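Local coordinates for molinate hydrolase (Gulosibacter molinativorax, PDB 4UB9), which hydrolyses the thiocarbamate pesticide molinate and is a zinc-binding member of the amidohydrolase family, at residues A[323-328]-A[427-432]; A[433-438]-A[442-447]. All blocks are in the same frame, centred on the assembly; numbering follows the deposited sequence.

Interaction 1: residues A[323-328]-A[427-432]; sequences QLWSEV and AKAYRK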
ATOM      1  N   GLN A 323     -15.805 -35.756 -25.090  1.00 39.31           N
ATOM      2  CA  GLN A 323     -17.001 -34.901 -25.333  1.00 44.46           C
ATOM      3  C   GLN A 323     -17.428 -34.140 -24.079  1.00 39.73           C
ATOM      4  O   GLN A 323     -18.549 -34.201 -23.660  1.00 41.25           O
ATOM      5  CB  GLN A 323     -18.173 -35.728 -25.897  1.00 43.52           C
ATOM      6  CG  GLN A 323     -17.954 -36.121 -27.355  1.00 47.81           C
ATOM      7  CD  GLN A 323     -18.004 -34.899 -28.287  1.00 56.37           C
ATOM      8  OE1 GLN A 323     -16.984 -34.476 -28.857  1.00 59.99           O
ATOM      9  NE2 GLN A 323     -19.197 -34.328 -28.445  1.00 55.86           N
ATOM     10  N   LEU A 324     -16.480 -33.486 -23.468  1.00 37.39           N
ATOM     11  CA  LEU A 324     -16.755 -32.715 -22.301  1.00 35.43           C
ATOM     12  C   LEU A 324     -17.060 -31.269 -22.699  1.00 34.85           C
ATOM     13  O   LEU A 324     -16.496 -30.745 -23.639  1.00 30.30           O
ATOM     14  CB  LEU A 324     -15.560 -32.752 -21.317  1.00 34.58           C
ATOM     15  CG  LEU A 324     -15.176 -34.112 -20.737  1.00 35.53           C
ATOM     16  CD1 LEU A 324     -13.899 -34.005 -19.927  1.00 36.41           C
ATOM     17  CD2 LEU A 324     -16.287 -34.680 -19.859  1.00 33.84           C
ATOM     18  N   TRP A 325     -17.899 -30.624 -21.890  1.00 36.27           N
ATOM     19  CA  TRP A 325     -18.251 -29.238 -22.086  1.00 34.21           C
ATOM     20  C   TRP A 325     -17.247 -28.273 -21.475  1.00 32.80           C
ATOM     21  O   TRP A 325     -16.955 -28.313 -20.277  1.00 32.95           O
ATOM     22  CB  TRP A 325     -19.613 -28.964 -21.511  1.00 35.88           C
ATOM     23  CG  TRP A 325     -20.688 -29.688 -22.156  1.00 34.57           C
ATOM     24  CD1 TRP A 325     -21.358 -30.737 -21.642  1.00 39.08           C
ATOM     25  CD2 TRP A 325     -21.284 -29.404 -23.414  1.00 33.87           C
ATOM     26  NE1 TRP A 325     -22.348 -31.135 -22.510  1.00 39.71           N
ATOM     27  CE2 TRP A 325     -22.312 -30.342 -23.612  1.00 36.70           C
ATOM     28  CE3 TRP A 325     -21.052 -28.457 -24.401  1.00 38.58           C
ATOM     29  CZ2 TRP A 325     -23.096 -30.375 -24.757  1.00 37.09           C
ATOM     30  CZ3 TRP A 325     -21.841 -28.483 -25.571  1.00 37.94           C
ATOM     31  CH2 TRP A 325     -22.845 -29.439 -25.727  1.00 37.79           C
ATOM     32  N   SER A 326     -16.765 -27.367 -22.305  1.00 32.50           N
ATOM     33  CA  SER A 326     -15.952 -26.220 -21.855  1.00 33.73           C
ATOM     34  C   SER A 326     -16.720 -24.919 -21.924  1.00 34.84           C
ATOM     35  O   SER A 326     -17.280 -24.604 -22.991  1.00 35.96           O
ATOM     36  CB  SER A 326     -14.765 -26.072 -22.785  1.00 31.40           C
ATOM     37  OG  SER A 326     -13.935 -27.186 -22.710  1.00 33.92           O
ATOM     38  N   GLU A 327     -16.784 -24.140 -20.843  1.00 35.33           N
ATOM     39  CA  GLU A 327     -17.189 -22.754 -21.005  1.00 34.71           C
ATOM     40  C   GLU A 327     -15.964 -21.924 -21.178  1.00 31.86           C
ATOM     41  O   GLU A 327     -14.917 -22.219 -20.631  1.00 33.78           O
ATOM     42  CB  GLU A 327     -18.234 -22.172 -20.010  1.00 38.97           C
ATOM     43  CG  GLU A 327     -17.780 -21.529 -18.751  1.00 44.80           C
ATOM     44  CD  GLU A 327     -17.478 -20.036 -18.795  1.00 42.38           C
ATOM     45  OE1 GLU A 327     -18.328 -19.201 -18.416  1.00 38.75           O
ATOM     46  OE2 GLU A 327     -16.328 -19.727 -19.097  1.00 42.87           O
ATOM     47  N   VAL A 328     -16.109 -20.893 -21.985  1.00 32.80           N
ATOM     48  CA  VAL A 328     -15.008 -19.973 -22.282  1.00 31.80           C
ATOM     49  C   VAL A 328     -15.546 -18.578 -22.220  1.00 28.60           C
ATOM     50  O   VAL A 328     -16.759 -18.373 -22.300  1.00 25.20           O
ATOM     51  CB  VAL A 328     -14.381 -20.197 -23.642  1.00 33.35           C
ATOM     52  CG1 VAL A 328     -13.886 -21.626 -23.752  1.00 36.82           C
ATOM     53  CG2 VAL A 328     -15.382 -19.915 -24.727  1.00 34.98           C
ATOM     54  N   ALA A 427     -27.703 -26.127 -20.953  1.00 34.52           N
ATOM     55  CA  ALA A 427     -28.729 -26.974 -20.401  1.00 35.80           C
ATOM     56  C   ALA A 427     -28.245 -28.418 -20.333  1.00 40.39           C
ATOM     57  O   ALA A 427     -28.534 -29.135 -19.377  1.00 41.17           O
ATOM     58  CB  ALA A 427     -29.991 -26.893 -21.238  1.00 36.58           C
ATOM     59  N   LYS A 428     -27.540 -28.845 -21.374  1.00 39.83           N
ATOM     60  CA  LYS A 428     -27.009 -30.206 -21.402  1.00 39.68           C
ATOM     61  C   LYS A 428     -25.918 -30.408 -20.354  1.00 37.12           C
ATOM     62  O   LYS A 428     -25.971 -31.337 -19.570  1.00 34.70           O
ATOM     63  CB  LYS A 428     -26.440 -30.555 -22.778  1.00 43.34           C
ATOM     64  CG  LYS A 428     -27.472 -30.654 -23.897  1.00 47.66           C
ATOM     65  CD  LYS A 428     -27.067 -31.719 -24.904  1.00 54.38           C
ATOM     66  CE  LYS A 428     -28.030 -31.830 -26.067  1.00 55.81           C
ATOM     67  NZ  LYS A 428     -27.634 -30.803 -27.037  1.00 63.20           N
ATOM     68  N   ALA A 429     -24.964 -29.490 -20.330  1.00 35.26           N
ATOM     69  CA  ALA A 429     -23.885 -29.542 -19.371  1.00 34.93           C
ATOM     70  C   ALA A 429     -24.386 -29.671 -17.938  1.00 34.11           C
ATOM     71  O   ALA A 429     -23.827 -30.431 -17.126  1.00 29.97           O
ATOM     72  CB  ALA A 429     -22.990 -28.326 -19.473  1.00 32.75           C
ATOM     73  N   TYR A 430     -25.430 -28.922 -17.643  1.00 32.06           N
ATOM     74  CA  TYR A 430     -26.003 -28.867 -16.298  1.00 32.53           C
ATOM     75  C   TYR A 430     -27.100 -29.927 -16.076  1.00 31.62           C
ATOM     76  O   TYR A 430     -27.749 -29.988 -15.023  1.00 32.88           O
ATOM     77  CB  TYR A 430     -26.525 -27.474 -16.007  1.00 31.03           C
ATOM     78  CG  TYR A 430     -25.488 -26.390 -15.684  1.00 32.18           C
ATOM     79  CD1 TYR A 430     -24.917 -26.302 -14.421  1.00 31.55           C
ATOM     80  CD2 TYR A 430     -25.135 -25.419 -16.613  1.00 31.97           C
ATOM     81  CE1 TYR A 430     -23.990 -25.321 -14.114  1.00 31.21           C
ATOM     82  CE2 TYR A 430     -24.195 -24.432 -16.313  1.00 31.66           C
ATOM     83  CZ  TYR A 430     -23.640 -24.368 -15.059  1.00 31.09           C
ATOM     84  OH  TYR A 430     -22.751 -23.387 -14.743  1.00 27.17           O
ATOM     85  N   ARG A 431     -27.304 -30.755 -17.095  1.00 32.41           N
ATOM     86  CA  ARG A 431     -28.278 -31.897 -17.034  1.00 35.09           C
ATOM     87  C   ARG A 431     -29.704 -31.399 -16.806  1.00 32.10           C
ATOM     88  O   ARG A 431     -30.436 -31.915 -15.991  1.00 30.78           O
ATOM     89  CB  ARG A 431     -27.810 -32.957 -16.014  1.00 38.21           C
ATOM     90  CG  ARG A 431     -26.384 -33.438 -16.353  1.00 45.12           C
ATOM     91  CD  ARG A 431     -25.990 -34.811 -15.829  1.00 53.15           C
ATOM     92  NE  ARG A 431     -26.073 -34.871 -14.366  1.00 61.27           N
ATOM     93  CZ  ARG A 431     -25.049 -34.967 -13.500  1.00 57.32           C
ATOM     94  NH1 ARG A 431     -23.776 -35.040 -13.900  1.00 59.68           N
ATOM     95  NH2 ARG A 431     -25.323 -34.977 -12.197  1.00 52.38           N
ATOM     96  N   LYS A 432     -30.043 -30.335 -17.531  1.00 33.06           N
ATOM     97  CA  LYS A 432     -31.365 -29.737 -17.484  1.00 33.81           C
ATOM     98  C   LYS A 432     -32.007 -29.740 -18.850  1.00 34.00           C
ATOM     99  O   LYS A 432     -33.071 -29.157 -19.022  1.00 37.86           O
ATOM    100  CB  LYS A 432     -31.316 -28.294 -17.039  1.00 36.30           C
ATOM    101  CG  LYS A 432     -30.778 -28.063 -15.638  1.00 40.17           C
ATOM    102  CD  LYS A 432     -31.782 -28.491 -14.612  1.00 35.92           C
ATOM    103  CE  LYS A 432     -31.197 -28.244 -13.256  1.00 33.28           C
ATOM    104  NZ  LYS A 432     -32.202 -28.639 -12.248  1.00 34.75           N
TER
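Trp325 lies against the last turn of helix 424-429 and meets Ala429 and Lys428. The methyl CB of Ala429 sits over one face of the pyrrole half of the indole, a CH-pi contact 4.0 Å from the centroid of the five-membered ring and 28° off its normal. Ala429 CB is 3.6 Å from Trp325 CD1. At the benzene half, Lys428 CB comes up obliquely to Trp325 CZ2 at 3.9 Å. With CG of Trp325 anti to its carbonyl carbon (chi1 -64°), the indole reaches out to the helix end. The Lys428 chain then bends at chi2 and leads off towards Phe433.

Trp325 lies next to strand 326-328 in the amidohydrolase TIM barrel. The zinc ligand His302 follows the neighbouring strand 299-301 at its far end, so this contact belongs to the barrel end opposite the metal site.

Backbone hydrogen bonding to Met300 holds Trp325, and Leu299, Pro367 and Val369 touch its side chain. On the other side a Schellman motif at Arg431 ends the helix: Lys432 N binds Ala427 O at 2.7 Å. Arg431 also forms a salt bridge with Asp298, and Tyr430 OH bonds to Gly96 O.

Interaction 2: residues A[433-438]-A[442-447]; sequences FDELGS and GKLGDV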
ATOM      1  N   PHE A 433     -31.412 -30.432 -19.796  1.00 37.17           N
ATOM      2  CA  PHE A 433     -31.912 -30.410 -21.183  1.00 41.15           C
ATOM      3  C   PHE A 433     -33.259 -31.113 -21.370  1.00 40.96           C
ATOM      4  O   PHE A 433     -33.970 -30.852 -22.320  1.00 45.41           O
ATOM      5  CB  PHE A 433     -30.889 -30.987 -22.153  1.00 37.08           C
ATOM      6  CG  PHE A 433     -31.174 -30.659 -23.594  1.00 39.97           C
ATOM      7  CD1 PHE A 433     -31.310 -29.345 -24.015  1.00 38.24           C
ATOM      8  CD2 PHE A 433     -31.334 -31.692 -24.547  1.00 38.22           C
ATOM      9  CE1 PHE A 433     -31.583 -29.053 -25.350  1.00 41.38           C
ATOM     10  CE2 PHE A 433     -31.580 -31.405 -25.885  1.00 38.48           C
ATOM     11  CZ  PHE A 433     -31.738 -30.090 -26.287  1.00 38.91           C
ATOM     12  N   ASP A 434     -33.600 -31.988 -20.446  1.00 45.32           N
ATOM     13  CA  ASP A 434     -34.940 -32.592 -20.398  1.00 45.61           C
ATOM     14  C   ASP A 434     -36.024 -31.532 -20.144  1.00 45.19           C
ATOM     15  O   ASP A 434     -37.146 -31.716 -20.535  1.00 50.87           O
ATOM     16  CB  ASP A 434     -35.020 -33.730 -19.359  1.00 48.03           C
ATOM     17  CG  ASP A 434     -34.610 -33.281 -17.940  1.00 58.63           C
ATOM     18  OD1 ASP A 434     -33.755 -32.362 -17.781  1.00 57.36           O
ATOM     19  OD2 ASP A 434     -35.133 -33.858 -16.968  1.00 61.87           O
ATOM     20  N   GLU A 435     -35.673 -30.398 -19.563  1.00 45.58           N
ATOM     21  CA  GLU A 435     -36.643 -29.357 -19.217  1.00 43.23           C
ATOM     22  C   GLU A 435     -36.536 -28.024 -19.912  1.00 39.99           C
ATOM     23  O   GLU A 435     -37.526 -27.288 -20.013  1.00 38.81           O
ATOM     24  CB  GLU A 435     -36.549 -29.068 -17.756  1.00 51.88           C
ATOM     25  CG  GLU A 435     -36.997 -30.242 -16.953  1.00 66.29           C
ATOM     26  CD  GLU A 435     -37.795 -29.799 -15.766  1.00 81.36           C
ATOM     27  OE1 GLU A 435     -38.764 -30.505 -15.413  1.00 98.50           O
ATOM     28  OE2 GLU A 435     -37.448 -28.751 -15.189  1.00 81.89           O
ATOM     29  N   LEU A 436     -35.350 -27.677 -20.369  1.00 35.36           N
ATOM     30  CA  LEU A 436     -35.157 -26.378 -20.987  1.00 36.65           C
ATOM     31  C   LEU A 436     -33.991 -26.368 -21.947  1.00 34.22           C
ATOM     32  O   LEU A 436     -33.281 -27.354 -22.079  1.00 34.58           O
ATOM     33  CB  LEU A 436     -34.987 -25.290 -19.913  1.00 39.68           C
ATOM     34  CG  LEU A 436     -33.784 -25.467 -18.955  1.00 37.82           C
ATOM     35  CD1 LEU A 436     -32.593 -24.661 -19.436  1.00 37.41           C
ATOM     36  CD2 LEU A 436     -34.153 -25.087 -17.551  1.00 37.55           C
ATOM     37  N   GLY A 437     -33.879 -25.269 -22.683  1.00 36.41           N
ATOM     38  CA  GLY A 437     -32.766 -25.056 -23.616  1.00 37.10           C
ATOM     39  C   GLY A 437     -33.075 -25.355 -25.068  1.00 32.93           C
ATOM     40  O   GLY A 437     -32.236 -25.169 -25.946  1.00 37.67           O
ATOM     41  N   SER A 438     -34.268 -25.864 -25.314  1.00 30.68           N
ATOM     42  CA  SER A 438     -34.765 -26.009 -26.685  1.00 33.18           C
ATOM     43  C   SER A 438     -36.283 -25.952 -26.724  1.00 35.80           C
ATOM     44  O   SER A 438     -36.978 -26.254 -25.744  1.00 38.02           O
ATOM     45  CB  SER A 438     -34.288 -27.318 -27.349  1.00 32.60           C
ATOM     46  OG  SER A 438     -34.911 -28.458 -26.742  1.00 32.86           O
ATOM     47  N   GLY A 442     -43.070 -30.954 -24.531  1.00 42.04           N
ATOM     48  CA  GLY A 442     -42.802 -31.499 -23.184  1.00 41.81           C
ATOM     49  C   GLY A 442     -41.885 -30.628 -22.339  1.00 41.73           C
ATOM     50  O   GLY A 442     -41.963 -30.648 -21.129  1.00 42.79           O
ATOM     51  N   LYS A 443     -41.054 -29.830 -22.986  1.00 43.45           N
ATOM     52  CA  LYS A 443     -40.165 -28.898 -22.274  1.00 44.89           C
ATOM     53  C   LYS A 443     -40.868 -27.635 -21.791  1.00 42.38           C
ATOM     54  O   LYS A 443     -41.976 -27.330 -22.214  1.00 47.47           O
ATOM     55  CB  LYS A 443     -38.960 -28.530 -23.145  1.00 49.14           C
ATOM     56  CG  LYS A 443     -38.061 -29.727 -23.439  1.00 47.04           C
ATOM     57  CD  LYS A 443     -36.729 -29.314 -24.047  1.00 50.06           C
ATOM     58  CE  LYS A 443     -36.001 -30.534 -24.545  1.00 50.15           C
ATOM     59  NZ  LYS A 443     -34.566 -30.261 -24.804  1.00 59.71           N
ATOM     60  N   LEU A 444     -40.214 -26.899 -20.906  1.00 38.51           N
ATOM     61  CA  LEU A 444     -40.779 -25.643 -20.391  1.00 37.76           C
ATOM     62  C   LEU A 444     -40.981 -24.606 -21.488  1.00 39.61           C
ATOM     63  O   LEU A 444     -40.219 -24.530 -22.442  1.00 38.02           O
ATOM     64  CB  LEU A 444     -39.901 -25.058 -19.304  1.00 39.77           C
ATOM     65  CG  LEU A 444     -39.901 -25.837 -17.982  1.00 39.43           C
ATOM     66  CD1 LEU A 444     -38.646 -25.534 -17.199  1.00 36.00           C
ATOM     67  CD2 LEU A 444     -41.130 -25.527 -17.131  1.00 40.51           C
ATOM     68  N   GLY A 445     -42.009 -23.792 -21.319  1.00 38.77           N
ATOM     69  CA  GLY A 445     -42.423 -22.783 -22.315  1.00 39.99           C
ATOM     70  C   GLY A 445     -41.699 -21.454 -22.296  1.00 37.38           C
ATOM     71  O   GLY A 445     -42.295 -20.374 -22.129  1.00 40.00           O
ATOM     72  N   ASP A 446     -40.400 -21.547 -22.472  1.00 38.22           N
ATOM     73  CA  ASP A 446     -39.535 -20.391 -22.460  1.00 38.26           C
ATOM     74  C   ASP A 446     -39.173 -20.063 -23.872  1.00 41.90           C
ATOM     75  O   ASP A 446     -38.520 -20.855 -24.569  1.00 46.83           O
ATOM     76  CB  ASP A 446     -38.251 -20.673 -21.657  1.00 45.62           C
ATOM     77  CG  ASP A 446     -38.507 -20.935 -20.153  1.00 45.89           C
ATOM     78  OD1 ASP A 446     -39.641 -20.728 -19.669  1.00 50.39           O
ATOM     79  OD2 ASP A 446     -37.548 -21.372 -19.457  1.00 51.60           O
ATOM     80  N   VAL A 447     -39.501 -18.859 -24.306  1.00 40.47           N
ATOM     81  CA  VAL A 447     -39.306 -18.500 -25.717  1.00 35.16           C
ATOM     82  C   VAL A 447     -38.992 -17.047 -25.829  1.00 37.67           C
ATOM     83  O   VAL A 447     -39.502 -16.227 -25.064  1.00 43.69           O
ATOM     84  CB  VAL A 447     -40.602 -18.730 -26.511  1.00 40.37           C
ATOM     85  CG1 VAL A 447     -40.468 -18.289 -27.938  1.00 39.53           C
ATOM     86  CG2 VAL A 447     -40.999 -20.193 -26.459  1.00 44.11           C
TER
HETATM   87  O   HOH W   1     -37.578 -25.049 -23.384  1.00 41.02           O
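Lys443 reaches across the loop with its ammonium group over the ring of Phe433. Lys443 NZ stands 3.1 Å from the centroid of the Phe433 ring and 10° off its normal, a close cation-pi contact. The same nitrogen donates to two oxygens. One is the backbone Phe433 O, at 2.6 Å from Lys443 NZ and in the carbonyl plane. The other is Ser438 OG, at 2.7 Å from Lys443 NZ. The lysine chain is extended beyond CG, which carries NZ the full length needed to reach these partners. Ser438 OG is also bonded to Asp440 OD2, so a carboxylate stands behind the hydroxyl and probably helps balance the charge. The opposite face of the Phe433 ring receives Lys428, and Gly437 O lies at the ring edge.

The backbone is tied as well. Leu444 N donates to Glu435 O at 2.9 Å, with an N-H...O angle of 165°. A water bridges the two segments by donating to Ser438 O (2.7 Å) and to Leu444 O (2.9 Å). Leu444 CD1 rests 4.0 Å from Glu435 OE2, but the stronger partner of that carboxylate is Arg63. Asp446 is satisfied by Arg167 and by Glu470 N.

A methionine in place of Lys443 would probably leave Phe433 O and Ser438 OG without their shared donor and the Phe433 ring without the cation on that face.

An inverse gamma turn centred on Gly445 directs the chain into strand 447-450. The arrangement fits the Gly-Ser/Thr-Ile-x-x-Gly-Lys-x-Ala/Gly-Asp sequence of amidohydrolases, which includes Gly437-Ser438, Gly442-Lys443 and Gly445-Asp446 and leads from the last barrel helices into the beta strands that follow.

The two interactions follow one another along the chain, and their centres lie about 16 Å apart. Residues 427-432 of interaction 1 run straight into residues 433-438 of interaction 2. They also touch in space: Ala427 CB packs 3.4 Å from Leu436 O. Interaction 1 joins the end of helix 424-429 to the barrel strand 326-328, which comes about 100 residues earlier. Interaction 2 is local and folds the following loop on itself. That loop meets strand 63-69 through Ile64 and then enters strand 447-450, which pairs with strand 88-95. Together they mark the path from the TIM barrel to the beta-rich part, away from the zinc site.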